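Side-chain contacts in protein-glutamine deamidase Cif (Burkholderia pseudomallei, PDB 3GQM), which deamidates a glutamine side chain of host NEDD8 to glutamate, which disables cullin-RING ubiquitin ligases and inhibits the host cell cycle: residues Q42-E47 and R51-D56; L61-D66 and Q270-L275; T133-H138 and V204-L209; V150-G155 and Q211-D216. All coordinates share one frame; numbering follows the deposited sequence.

Contact 1: residues Q42-E47 and R51-D56; sequences QSLSGE and RVMWND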
loop_
_atom_site.group_PDB
_atom_site.type_symbol
_atom_site.label_atom_id
_atom_site.label_comp_id
_atom_site.label_asym_id
_atom_site.label_seq_id
_atom_site.Cartn_x
_atom_site.Cartn_y
_atom_site.Cartn_z
ATOM N N GLN A 42 -11.796 9.446 0.742
ATOM C CA GLN A 42 -12.417 10.783 0.638
ATOM C C GLN A 42 -11.990 11.684 1.790
ATOM O O GLN A 42 -11.923 12.889 1.638
ATOM C CB GLN A 42 -13.958 10.689 0.656
ATOM C CG GLN A 42 -14.563 9.828 -0.447
ATOM C CD GLN A 42 -16.037 9.422 -0.203
ATOM O OE1 GLN A 42 -16.551 8.519 -0.869
ATOM N NE2 GLN A 42 -16.716 10.101 0.735
ATOM N N SER A 43 -11.711 11.112 2.945
ATOM C CA SER A 43 -11.387 11.909 4.150
ATOM C C SER A 43 -9.968 12.515 4.131
ATOM O O SER A 43 -9.630 13.362 4.954
ATOM C CB SER A 43 -11.520 11.033 5.379
ATOM O OG SER A 43 -10.369 10.182 5.527
ATOM N N LEU A 44 -9.156 12.077 3.180
ATOM C CA LEU A 44 -7.721 12.371 3.165
ATOM C C LEU A 44 -7.488 13.763 2.598
ATOM O O LEU A 44 -6.345 14.233 2.501
ATOM C CB LEU A 44 -7.007 11.316 2.329
ATOM C CG LEU A 44 -6.338 10.076 2.957
ATOM C CD1 LEU A 44 -6.890 9.610 4.296
ATOM C CD2 LEU A 44 -6.319 8.966 1.932
ATOM N N SER A 45 -8.577 14.421 2.207
ATOM C CA SER A 45 -8.491 15.820 1.817
ATOM C C SER A 45 -8.515 16.620 3.109
ATOM O O SER A 45 -8.143 17.782 3.104
ATOM C CB SER A 45 -9.648 16.217 0.882
ATOM O OG SER A 45 -10.879 15.841 1.467
ATOM N N GLY A 46 -8.946 15.977 4.199
ATOM C CA GLY A 46 -8.906 16.538 5.550
ATOM C C GLY A 46 -7.497 16.507 6.169
ATOM O O GLY A 46 -6.755 15.499 6.075
ATOM N N GLU A 47 -7.135 17.611 6.816
ATOM C CA GLU A 47 -5.782 17.796 7.336
ATOM C C GLU A 47 -5.476 16.747 8.384
ATOM O O GLU A 47 -4.479 16.043 8.281
ATOM C CB GLU A 47 -5.600 19.204 7.909
ATOM C CG GLU A 47 -4.177 19.650 7.933
ATOM C CD GLU A 47 -3.963 20.964 8.701
ATOM O OE1 GLU A 47 -4.927 21.754 8.888
ATOM O OE2 GLU A 47 -2.815 21.200 9.125
ATOM N N ARG A 51 -2.664 13.651 7.785
ATOM C CA ARG A 51 -1.443 13.541 8.632
ATOM C C ARG A 51 -1.385 12.288 9.503
ATOM O O ARG A 51 -0.311 11.701 9.719
ATOM C CB ARG A 51 -1.319 14.774 9.533
ATOM C CG ARG A 51 -1.132 16.049 8.748
ATOM C CD ARG A 51 -0.219 17.012 9.482
ATOM N NE ARG A 51 -0.626 18.392 9.226
ATOM C CZ ARG A 51 -0.367 19.067 8.110
ATOM N NH1 ARG A 51 0.333 18.498 7.126
ATOM N NH2 ARG A 51 -0.806 20.315 7.980
ATOM N N VAL A 52 -2.534 11.889 10.031
ATOM C CA VAL A 52 -2.613 10.649 10.792
ATOM C C VAL A 52 -2.400 9.406 9.884
ATOM O O VAL A 52 -1.715 8.472 10.261
ATOM C CB VAL A 52 -3.924 10.585 11.631
ATOM C CG1 VAL A 52 -4.216 9.179 12.102
ATOM C CG2 VAL A 52 -3.816 11.557 12.863
ATOM N N MET A 53 -2.944 9.436 8.681
ATOM C CA MET A 53 -2.808 8.312 7.713
ATOM C C MET A 53 -1.348 8.181 7.204
ATOM O O MET A 53 -0.756 7.105 7.302
ATOM C CB MET A 53 -3.782 8.503 6.538
ATOM C CG MET A 53 -4.117 7.247 5.753
ATOM S SD MET A 53 -4.629 5.889 6.855
ATOM C CE MET A 53 -3.594 4.591 6.195
ATOM N N TRP A 54 -0.782 9.285 6.726
ATOM C CA TRP A 54 0.496 9.279 6.032
ATOM C C TRP A 54 1.589 9.862 6.937
ATOM O O TRP A 54 1.903 11.042 6.902
ATOM C CB TRP A 54 0.393 10.029 4.700
ATOM C CG TRP A 54 -0.823 9.638 3.828
ATOM C CD1 TRP A 54 -1.712 10.494 3.218
ATOM C CD2 TRP A 54 -1.265 8.299 3.491
ATOM N NE1 TRP A 54 -2.658 9.782 2.522
ATOM C CE2 TRP A 54 -2.408 8.434 2.662
ATOM C CE3 TRP A 54 -0.803 7.014 3.807
ATOM C CZ2 TRP A 54 -3.108 7.325 2.158
ATOM C CZ3 TRP A 54 -1.470 5.917 3.282
ATOM C CH2 TRP A 54 -2.600 6.080 2.455
ATOM N N ASN A 55 2.118 9.041 7.820
ATOM C CA ASN A 55 3.144 9.497 8.728
ATOM C C ASN A 55 4.092 8.313 8.738
ATOM O O ASN A 55 3.660 7.175 8.519
ATOM C CB ASN A 55 2.541 9.788 10.120
ATOM C CG ASN A 55 3.567 10.352 11.095
ATOM O OD1 ASN A 55 4.232 9.600 11.790
ATOM N ND2 ASN A 55 3.741 11.668 11.104
ATOM N N ASP A 56 5.371 8.566 8.937
ATOM C CA ASP A 56 6.343 7.469 8.864
ATOM C C ASP A 56 6.828 6.946 10.211
ATOM O O ASP A 56 7.856 6.280 10.262
ATOM C CB ASP A 56 7.536 7.845 7.987
ATOM C CG ASP A 56 8.274 9.070 8.510
ATOM O OD1 ASP A 56 9.155 9.549 7.787
ATOM O OD2 ASP A 56 7.966 9.567 9.628
#
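Leu44 meets Trp54 at about a right angle, with its CD2 methyl 3.6 Å from Trp54 CZ2 and its CG 3.7 Å from Trp54 NE1. The leucine meets NE1 and CZ2 obliquely. Its other methyl, CD1, lies 3.9 Å from Met53 CG. That methionine carbon does double duty, because it also sits 3.5 Å above the Trp54 ring plane, over the centre of one face, so the indole is held by Met53 on that face and by Leu44 near CZ2. Trp54 NE1 is buried by this packing and has no polar partner in the model.

At the other end, Glu47 and Arg51 lie side by side and point the same way. Glu47 turns CG opposite to its own N (chi1 -156°) and stays extended beyond, whereas Arg51 bends at chi2 and chi3. The carboxylate and guanidinium planes stand 90° apart, and Glu47 CG covers one face of the guanidinium. Glu47 OE2 forms a salt bridge with Arg51 NH2, although its modelled length of 2.5 Å is too short to be trusted exactly; the same nitrogen also donates to Phe97 O. On the backbone of the same pair, Arg51 N donates to Glu47 O at 3.0 Å in a nearly straight bond (174°), the i to i+4 helical bond.

Gly46 takes the N-cap position just before Glu47. The whole is typical of a helix-loop-helix connection, here joining helices 29-42 and 47-53, with an i to i+4 ion pair on the first turn of the second.

Contact 2: residues L61-D66 and Q270-L275; sequences LLIARD and QYVAGL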
loop_
_atom_site.group_PDB
_atom_site.type_symbol
_atom_site.label_atom_id
_atom_site.label_comp_id
_atom_site.label_asym_id
_atom_site.label_seq_id
_atom_site.Cartn_x
_atom_site.Cartn_y
_atom_site.Cartn_z
ATOM N N LEU A 61 1.188 2.930 17.386
ATOM C CA LEU A 61 -0.090 2.562 16.763
ATOM C C LEU A 61 -0.457 3.667 15.838
ATOM O O LEU A 61 -0.373 4.846 16.244
ATOM C CB LEU A 61 -1.222 2.443 17.791
ATOM C CG LEU A 61 -1.424 1.118 18.543
ATOM C CD1 LEU A 61 -2.563 1.324 19.504
ATOM C CD2 LEU A 61 -1.707 -0.108 17.599
ATOM N N LEU A 62 -0.883 3.314 14.619
ATOM C CA LEU A 62 -1.392 4.341 13.714
ATOM C C LEU A 62 -2.407 5.256 14.402
ATOM O O LEU A 62 -2.311 6.492 14.289
ATOM C CB LEU A 62 -1.970 3.758 12.406
ATOM C CG LEU A 62 -2.310 4.764 11.275
ATOM C CD1 LEU A 62 -2.102 4.062 9.865
ATOM C CD2 LEU A 62 -3.718 5.374 11.352
ATOM N N ILE A 63 -3.374 4.666 15.116
ATOM C CA ILE A 63 -4.492 5.473 15.625
ATOM C C ILE A 63 -4.073 6.241 16.863
ATOM O O ILE A 63 -4.800 7.083 17.307
ATOM C CB ILE A 63 -5.765 4.627 15.948
ATOM C CG1 ILE A 63 -5.392 3.502 16.930
ATOM C CG2 ILE A 63 -6.440 4.121 14.631
ATOM C CD1 ILE A 63 -6.565 2.820 17.569
ATOM N N ALA A 64 -2.907 5.945 17.424
ATOM C CA ALA A 64 -2.406 6.761 18.527
ATOM C C ALA A 64 -1.756 8.045 18.062
ATOM O O ALA A 64 -1.327 8.844 18.917
ATOM C CB ALA A 64 -1.453 5.972 19.420
ATOM N N ARG A 65 -1.668 8.257 16.737
ATOM C CA ARG A 65 -1.090 9.489 16.185
ATOM C C ARG A 65 -1.912 10.753 16.450
ATOM O O ARG A 65 -3.097 10.833 16.110
ATOM C CB ARG A 65 -0.838 9.377 14.670
ATOM C CG ARG A 65 0.241 8.347 14.304
ATOM C CD ARG A 65 0.191 8.026 12.828
ATOM N NE ARG A 65 1.226 7.053 12.461
ATOM C CZ ARG A 65 1.373 6.544 11.247
ATOM N NH1 ARG A 65 0.539 6.901 10.238
ATOM N NH2 ARG A 65 2.361 5.695 11.038
ATOM N N ASP A 66 -1.248 11.775 16.979
ATOM C CA ASP A 66 -1.906 13.027 17.325
ATOM C C ASP A 66 -1.650 14.009 16.225
ATOM O O ASP A 66 -0.519 14.377 16.040
ATOM C CB ASP A 66 -1.279 13.585 18.601
ATOM C CG ASP A 66 -2.137 14.659 19.267
ATOM O OD1 ASP A 66 -3.033 15.272 18.620
ATOM O OD2 ASP A 66 -1.899 14.871 20.477
ATOM N N GLN A 270 -12.592 4.051 10.307
ATOM C CA GLN A 270 -13.693 4.972 10.667
ATOM C C GLN A 270 -13.128 6.058 11.564
ATOM O O GLN A 270 -13.390 7.239 11.361
ATOM C CB GLN A 270 -14.865 4.246 11.376
ATOM N N TYR A 271 -12.353 5.640 12.545
ATOM C CA TYR A 271 -11.688 6.562 13.417
ATOM C C TYR A 271 -10.896 7.606 12.605
ATOM O O TYR A 271 -11.104 8.822 12.758
ATOM C CB TYR A 271 -10.781 5.814 14.400
ATOM C CG TYR A 271 -9.904 6.770 15.177
ATOM C CD1 TYR A 271 -10.341 7.322 16.382
ATOM C CD2 TYR A 271 -8.667 7.172 14.667
ATOM C CE1 TYR A 271 -9.559 8.229 17.068
ATOM C CE2 TYR A 271 -7.883 8.071 15.336
ATOM C CZ TYR A 271 -8.328 8.597 16.532
ATOM O OH TYR A 271 -7.522 9.480 17.194
ATOM N N VAL A 272 -10.026 7.129 11.703
ATOM C CA VAL A 272 -9.177 8.010 10.926
ATOM C C VAL A 272 -10.014 8.921 10.058
ATOM O O VAL A 272 -9.756 10.137 9.980
ATOM C CB VAL A 272 -8.116 7.224 10.053
ATOM C CG1 VAL A 272 -7.369 8.211 9.117
ATOM C CG2 VAL A 272 -7.128 6.467 10.955
ATOM N N ALA A 273 -11.029 8.339 9.418
ATOM C CA ALA A 273 -11.950 9.125 8.643
ATOM C C ALA A 273 -12.738 10.115 9.517
ATOM O O ALA A 273 -13.284 11.068 8.997
ATOM C CB ALA A 273 -12.908 8.235 7.802
ATOM N N GLY A 274 -12.808 9.888 10.825
ATOM C CA GLY A 274 -13.649 10.738 11.695
ATOM C C GLY A 274 -13.084 12.152 11.748
ATOM O O GLY A 274 -13.413 12.941 12.653
ATOM N N LEU A 275 -12.260 12.455 10.740
ATOM C CA LEU A 275 -11.330 13.577 10.711
ATOM C C LEU A 275 -10.718 13.647 12.063
ATOM O O LEU A 275 -10.781 14.686 12.738
ATOM C CB LEU A 275 -11.960 14.903 10.262
ATOM C CG LEU A 275 -11.116 16.087 9.688
ATOM C CD1 LEU A 275 -10.902 17.210 10.693
ATOM C CD2 LEU A 275 -9.791 15.732 8.968
#
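Tyr271 reaches from the last turn of helix 262-273 to the backbone and side chain of Ile63. Its CB points toward residues 61-66, and with CG turned away from the backbone N (chi1 171°) the ring is carried across to Ile63. The first ring atom to make contact is CD2, which lies 3.8 Å from Ile63 CG2 and 4.1 Å from Ile63 CB. One atom further, CE2 meets both the side chain and the main chain of the isoleucine, standing 3.8 Å from Ile63 O. Past CZ, the hydroxyl OH ends 3.6 Å from Ile63 O, too long for a hydrogen bond, so the two oxygens merely lie near each other. The methyl approaches the ring obliquely.

Ile63 belongs to a short 3-10 turn, 62-64, defined by Ala64 N bonding to Leu61 O and Arg65 N to Leu62 O. The turn lies against helix 262-273, so the connection between helices 47-53 and 67-80 is packed against the last helix of the chain, more than 200 residues later.

On the inner side of the contact Leu62 replaces Ile63. Its CD2 lies 3.6 Å from Val272 CG2, and the two side chains cross at about a right angle. Both are buried, and both touch Leu114 of helix 104-116, while Leu62 also packs on Val52 and Met53. Val272 CG2 also stands 4.4 Å from Ile63 CG2, a looser touch.

Contact 3: residues T133-H138 and V204-L209; sequences TSFAEH and VSLDEL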
loop_
_atom_site.group_PDB
_atom_site.type_symbol
_atom_site.label_atom_id
_atom_site.label_comp_id
_atom_site.label_asym_id
_atom_site.label_seq_id
_atom_site.Cartn_x
_atom_site.Cartn_y
_atom_site.Cartn_z
ATOM N N THR A 133 10.105 -18.224 -1.138
ATOM C CA THR A 133 8.853 -18.933 -1.132
ATOM C C THR A 133 8.100 -18.412 -2.337
ATOM O O THR A 133 8.122 -17.195 -2.635
ATOM C CB THR A 133 8.057 -18.671 0.168
ATOM O OG1 THR A 133 8.939 -18.764 1.296
ATOM C CG2 THR A 133 6.933 -19.688 0.359
ATOM N N SER A 134 7.458 -19.331 -3.063
ATOM C CA SER A 134 6.513 -18.911 -4.082
ATOM C C SER A 134 5.260 -18.366 -3.354
ATOM O O SER A 134 4.905 -18.815 -2.233
ATOM C CB SER A 134 6.175 -20.074 -5.010
ATOM O OG SER A 134 4.962 -20.694 -4.623
ATOM N N PHE A 135 4.596 -17.414 -3.996
ATOM C CA PHE A 135 3.372 -16.880 -3.487
ATOM C C PHE A 135 2.282 -17.979 -3.365
ATOM O O PHE A 135 1.545 -18.023 -2.356
ATOM C CB PHE A 135 2.923 -15.703 -4.374
ATOM C CG PHE A 135 1.670 -15.027 -3.908
ATOM C CD1 PHE A 135 1.655 -14.264 -2.757
ATOM C CD2 PHE A 135 0.509 -15.126 -4.631
ATOM C CE1 PHE A 135 0.496 -13.627 -2.337
ATOM C CE2 PHE A 135 -0.649 -14.485 -4.197
ATOM C CZ PHE A 135 -0.638 -13.744 -3.050
ATOM N N ALA A 136 2.174 -18.853 -4.374
ATOM C CA ALA A 136 1.185 -19.937 -4.315
ATOM C C ALA A 136 1.423 -20.843 -3.125
ATOM O O ALA A 136 0.481 -21.230 -2.454
ATOM C CB ALA A 136 1.144 -20.756 -5.599
ATOM N N GLU A 137 2.691 -21.135 -2.856
ATOM C CA GLU A 137 3.064 -22.031 -1.778
ATOM C C GLU A 137 2.551 -21.413 -0.502
ATOM O O GLU A 137 1.838 -22.063 0.278
ATOM C CB GLU A 137 4.593 -22.182 -1.689
ATOM C CG GLU A 137 5.022 -23.262 -0.725
ATOM C CD GLU A 137 6.539 -23.450 -0.605
ATOM O OE1 GLU A 137 7.318 -22.717 -1.267
ATOM O OE2 GLU A 137 6.942 -24.348 0.176
ATOM N N HIS A 138 2.901 -20.140 -0.315
ATOM C CA HIS A 138 2.526 -19.427 0.898
ATOM C C HIS A 138 1.009 -19.307 1.111
ATOM O O HIS A 138 0.514 -19.654 2.179
ATOM C CB HIS A 138 3.206 -18.064 0.981
ATOM C CG HIS A 138 2.929 -17.364 2.268
ATOM N ND1 HIS A 138 3.499 -17.755 3.459
ATOM C CD2 HIS A 138 2.088 -16.346 2.566
ATOM C CE1 HIS A 138 3.045 -16.989 4.433
ATOM N NE2 HIS A 138 2.194 -16.120 3.916
ATOM N N VAL A 204 -8.088 -9.776 -8.376
ATOM C CA VAL A 204 -6.939 -10.110 -9.190
ATOM C C VAL A 204 -6.713 -11.621 -9.176
ATOM O O VAL A 204 -7.021 -12.327 -8.182
ATOM C CB VAL A 204 -5.663 -9.345 -8.697
ATOM C CG1 VAL A 204 -4.453 -9.948 -9.296
ATOM C CG2 VAL A 204 -5.790 -7.892 -9.121
ATOM N N SER A 205 -6.214 -12.128 -10.302
ATOM C CA SER A 205 -5.932 -13.543 -10.432
ATOM C C SER A 205 -4.801 -13.999 -9.487
ATOM O O SER A 205 -3.676 -13.509 -9.606
ATOM C CB SER A 205 -5.533 -13.849 -11.884
ATOM O OG SER A 205 -5.052 -15.178 -11.941
ATOM N N LEU A 206 -5.069 -14.943 -8.581
ATOM C CA LEU A 206 -3.984 -15.537 -7.763
ATOM C C LEU A 206 -2.932 -16.220 -8.638
ATOM O O LEU A 206 -1.722 -16.211 -8.317
ATOM C CB LEU A 206 -4.520 -16.460 -6.668
ATOM C CG LEU A 206 -4.974 -15.548 -5.513
ATOM C CD1 LEU A 206 -6.380 -15.875 -5.078
ATOM C CD2 LEU A 206 -3.994 -15.594 -4.362
ATOM N N ASP A 207 -3.411 -16.739 -9.765
ATOM C CA ASP A 207 -2.606 -17.291 -10.844
ATOM C C ASP A 207 -1.634 -16.314 -11.436
ATOM O O ASP A 207 -0.456 -16.587 -11.521
ATOM C CB ASP A 207 -3.540 -17.645 -11.989
ATOM C CG ASP A 207 -3.291 -18.965 -12.521
ATOM O OD1 ASP A 207 -2.736 -19.026 -13.640
ATOM O OD2 ASP A 207 -3.674 -19.941 -11.812
ATOM N N GLU A 208 -2.135 -15.181 -11.906
ATOM C CA GLU A 208 -1.222 -14.175 -12.404
ATOM C C GLU A 208 -0.286 -13.660 -11.321
ATOM O O GLU A 208 0.895 -13.437 -11.591
ATOM C CB GLU A 208 -1.998 -13.034 -13.033
ATOM C CG GLU A 208 -2.852 -13.457 -14.212
ATOM C CD GLU A 208 -3.359 -12.255 -14.970
ATOM O OE1 GLU A 208 -3.068 -12.141 -16.172
ATOM O OE2 GLU A 208 -3.988 -11.377 -14.371
ATOM N N LEU A 209 -0.811 -13.445 -10.112
ATOM C CA LEU A 209 0.020 -12.992 -8.984
ATOM C C LEU A 209 1.158 -13.987 -8.722
ATOM O O LEU A 209 2.298 -13.582 -8.477
ATOM C CB LEU A 209 -0.796 -12.795 -7.680
ATOM C CG LEU A 209 -1.546 -11.464 -7.554
ATOM C CD1 LEU A 209 -2.486 -11.487 -6.349
ATOM C CD2 LEU A 209 -0.534 -10.310 -7.458
#
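Phe135 swings its ring opposite to its backbone N (chi1 -178°), which sends it from the first turn of helix 135-139 toward Leu206 and Leu209. Those leucines use a different arrangement: in both, CG lies opposite the carbonyl carbon (chi1 -81° for Leu206 and -82° for Leu209). The ring atom CE2 is the common meeting point. It lies 3.5 Å from Leu206 CD2, where the two side chains meet at about a right angle, and 3.9 Å from Leu209 CB. The adjacent CZ is 4.1 Å from Leu206 CD2, and CD2 of the ring is 4.1 Å from Leu209 CB, so CD2, CE2 and CZ of the ring share the two leucines, both approaching obliquely.

Phe135 and Leu209 also touch Ile163, while Leu206 touches Leu165, so strand 159-165 lies against the contact. Just before Phe135, Ser134 is an N-cap whose OG accepts from Glu137 N at 2.9 Å; Ser205 holds the equivalent place before Leu206, though its OG is less surely positioned. The arrangement is that of two capped helix starts, packing side chains from their first turns together over a face of the antiparallel sheet.

Contact 4: residues V150-G155 and Q211-D216; sequences VIVNDG and QLLSKD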
loop_
_atom_site.group_PDB
_atom_site.type_symbol
_atom_site.label_atom_id
_atom_site.label_comp_id
_atom_site.label_asym_id
_atom_site.label_seq_id
_atom_site.Cartn_x
_atom_site.Cartn_y
_atom_site.Cartn_z
ATOM N N VAL A 150 -0.905 -9.124 2.549
ATOM C CA VAL A 150 0.480 -9.455 2.236
ATOM C C VAL A 150 1.136 -8.192 1.774
ATOM O O VAL A 150 0.606 -7.493 0.911
ATOM C CB VAL A 150 0.588 -10.465 1.087
ATOM C CG1 VAL A 150 2.030 -10.682 0.688
ATOM C CG2 VAL A 150 -0.071 -11.806 1.486
ATOM N N ILE A 151 2.266 -7.865 2.380
ATOM C CA ILE A 151 2.995 -6.672 1.966
ATOM C C ILE A 151 4.161 -7.147 1.109
ATOM O O ILE A 151 4.923 -8.076 1.478
ATOM C CB ILE A 151 3.414 -5.743 3.180
ATOM C CG1 ILE A 151 4.193 -4.512 2.691
ATOM C CG2 ILE A 151 4.110 -6.567 4.301
ATOM C CD1 ILE A 151 4.203 -3.282 3.706
ATOM N N VAL A 152 4.289 -6.512 -0.047
ATOM C CA VAL A 152 5.257 -6.973 -1.012
ATOM C C VAL A 152 6.286 -5.919 -1.249
ATOM O O VAL A 152 5.974 -4.742 -1.562
ATOM C CB VAL A 152 4.563 -7.363 -2.385
ATOM C CG1 VAL A 152 5.597 -7.890 -3.426
ATOM C CG2 VAL A 152 3.516 -8.381 -2.140
ATOM N N ASN A 153 7.523 -6.364 -1.130
ATOM C CA ASN A 153 8.658 -5.565 -1.451
ATOM C C ASN A 153 9.345 -6.133 -2.722
ATOM O O ASN A 153 10.145 -7.062 -2.675
ATOM C CB ASN A 153 9.595 -5.467 -0.222
ATOM C CG ASN A 153 10.702 -4.451 -0.434
ATOM O OD1 ASN A 153 11.093 -4.184 -1.557
ATOM N ND2 ASN A 153 11.212 -3.894 0.645
ATOM N N ASP A 154 8.991 -5.553 -3.864
ATOM C CA ASP A 154 9.415 -6.052 -5.158
ATOM C C ASP A 154 10.612 -5.327 -5.739
ATOM O O ASP A 154 10.436 -4.263 -6.360
ATOM C CB ASP A 154 8.234 -5.966 -6.157
ATOM C CG ASP A 154 8.474 -6.830 -7.409
ATOM O OD1 ASP A 154 9.606 -6.739 -7.997
ATOM O OD2 ASP A 154 7.543 -7.612 -7.765
ATOM N N GLY A 155 11.824 -5.901 -5.551
ATOM C CA GLY A 155 13.098 -5.358 -6.129
ATOM C C GLY A 155 13.224 -5.298 -7.670
ATOM O O GLY A 155 14.034 -4.535 -8.228
ATOM N N GLN A 211 2.612 -15.932 -10.848
ATOM C CA GLN A 211 3.579 -15.755 -11.943
ATOM C C GLN A 211 4.398 -14.483 -11.795
ATOM O O GLN A 211 5.643 -14.505 -11.969
ATOM C CB GLN A 211 2.863 -15.728 -13.314
ATOM C CG GLN A 211 2.437 -17.096 -13.793
ATOM C CD GLN A 211 1.287 -17.050 -14.820
ATOM O OE1 GLN A 211 0.263 -17.707 -14.646
ATOM N NE2 GLN A 211 1.462 -16.284 -15.887
ATOM N N LEU A 212 3.719 -13.367 -11.507
ATOM C CA LEU A 212 4.389 -12.103 -11.257
ATOM C C LEU A 212 5.429 -12.248 -10.171
ATOM O O LEU A 212 6.538 -11.733 -10.282
ATOM C CB LEU A 212 3.390 -10.975 -10.869
ATOM C CG LEU A 212 3.994 -9.683 -10.309
ATOM C CD1 LEU A 212 5.172 -9.144 -11.196
ATOM C CD2 LEU A 212 2.913 -8.554 -10.125
ATOM N N LEU A 213 5.059 -12.925 -9.105
ATOM C CA LEU A 213 5.851 -12.929 -7.907
ATOM C C LEU A 213 6.906 -14.039 -7.965
ATOM O O LEU A 213 7.571 -14.284 -7.011
ATOM C CB LEU A 213 4.936 -13.044 -6.652
ATOM C CG LEU A 213 4.490 -11.757 -5.850
ATOM C CD1 LEU A 213 4.414 -10.531 -6.641
ATOM C CD2 LEU A 213 3.177 -11.905 -5.028
ATOM N N SER A 214 7.122 -14.693 -9.085
ATOM C CA SER A 214 8.061 -15.809 -9.019
ATOM C C SER A 214 9.446 -15.332 -9.394
ATOM O O SER A 214 9.627 -14.260 -9.996
ATOM C CB SER A 214 7.629 -16.935 -9.950
ATOM O OG SER A 214 7.536 -16.443 -11.262
ATOM N N LYS A 215 10.430 -16.156 -9.062
ATOM C CA LYS A 215 11.779 -15.903 -9.538
ATOM C C LYS A 215 11.808 -15.857 -11.060
ATOM O O LYS A 215 12.450 -15.016 -11.645
ATOM C CB LYS A 215 12.720 -17.003 -9.041
ATOM C CG LYS A 215 13.225 -16.722 -7.677
ATOM N N ASP A 216 11.114 -16.776 -11.711
ATOM C CA ASP A 216 11.187 -16.853 -13.156
ATOM C C ASP A 216 10.670 -15.610 -13.888
ATOM O O ASP A 216 10.964 -15.420 -15.074
ATOM C CB ASP A 216 10.484 -18.100 -13.628
ATOM C CG ASP A 216 11.363 -19.332 -13.495
ATOM O OD1 ASP A 216 12.612 -19.180 -13.302
ATOM O OD2 ASP A 216 10.795 -20.445 -13.564
#
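Val152 and Leu213 form the apolar part of this contact, with Val152 CG1 4.3 Å from Leu213 CD1. Both are buried, and Leu253 of the neighbouring strand 253-260 touches each of them, which closes the packing here. Leu213 reaches the strand although its backbone directs CB past it: with chi1 at -96°, its CD1 comes nearer to the strand than the direction of CB would suggest. It is also the residue at which the chain leaves helix 206-212.

Further along the strand the contact becomes polar at similar spacing. Asp154 OD2 stands 4.4 Å from Leu212 CD1 and 4.4 Å from Leu213 CD1, so both methyls come near the one oxygen at van der Waals range. The carboxylate's own partners are Arg156, which forms a salt bridge to OD2, and Leu157 N, which donates to OD1. Arg156 NH2 also bonds to Leu212 O, and thereby ties strand end to helix end.

Val152 and Asp154 alternate along strand 147-154, an inner strand of the antiparallel sheet, and present the same face to the helix end; the neighbouring Ile151, directed to the other face, packs on Ile127 and Tyr129. The Asp154 side chain is about 5 Å from that of His159, inferred to be an active-site residue, so this end of the strand lies close to the probable catalytic centre.

The loose side begins at Ser214, where the chain reaches solvent. Gln211 O accepts twice from one face of its plane, from Ser214 OG at 2.8 Å and Ser214 N at 3.2 Å. Beyond that turn Lys215 and Asp216 are exposed, and the lysine is modelled only as far as CG.

How the contacts relate
From the N terminus, contact 1 closes first, a short loop within residues 42-56 that joins the ends of helices 29-42 and 47-53. Contact 2 opens next and closes last, pairing 61-66 with the C-terminal helix, so its loop encloses contacts 3 and 4. It adjoins contact 1, where Arg65 NH1 probably bonds to Val52 O. Inside that loop contacts 3 and 4 cross, their segments alternating as 133-138, 150-155, 204-209 and 211-216. Both use helix 206-212 to cover the sheet, and Phe135 touches Leu213 between them. The two pairs lie on opposite sides of the chain's centre, contacts 1 and 3 having centres about 32 Å apart.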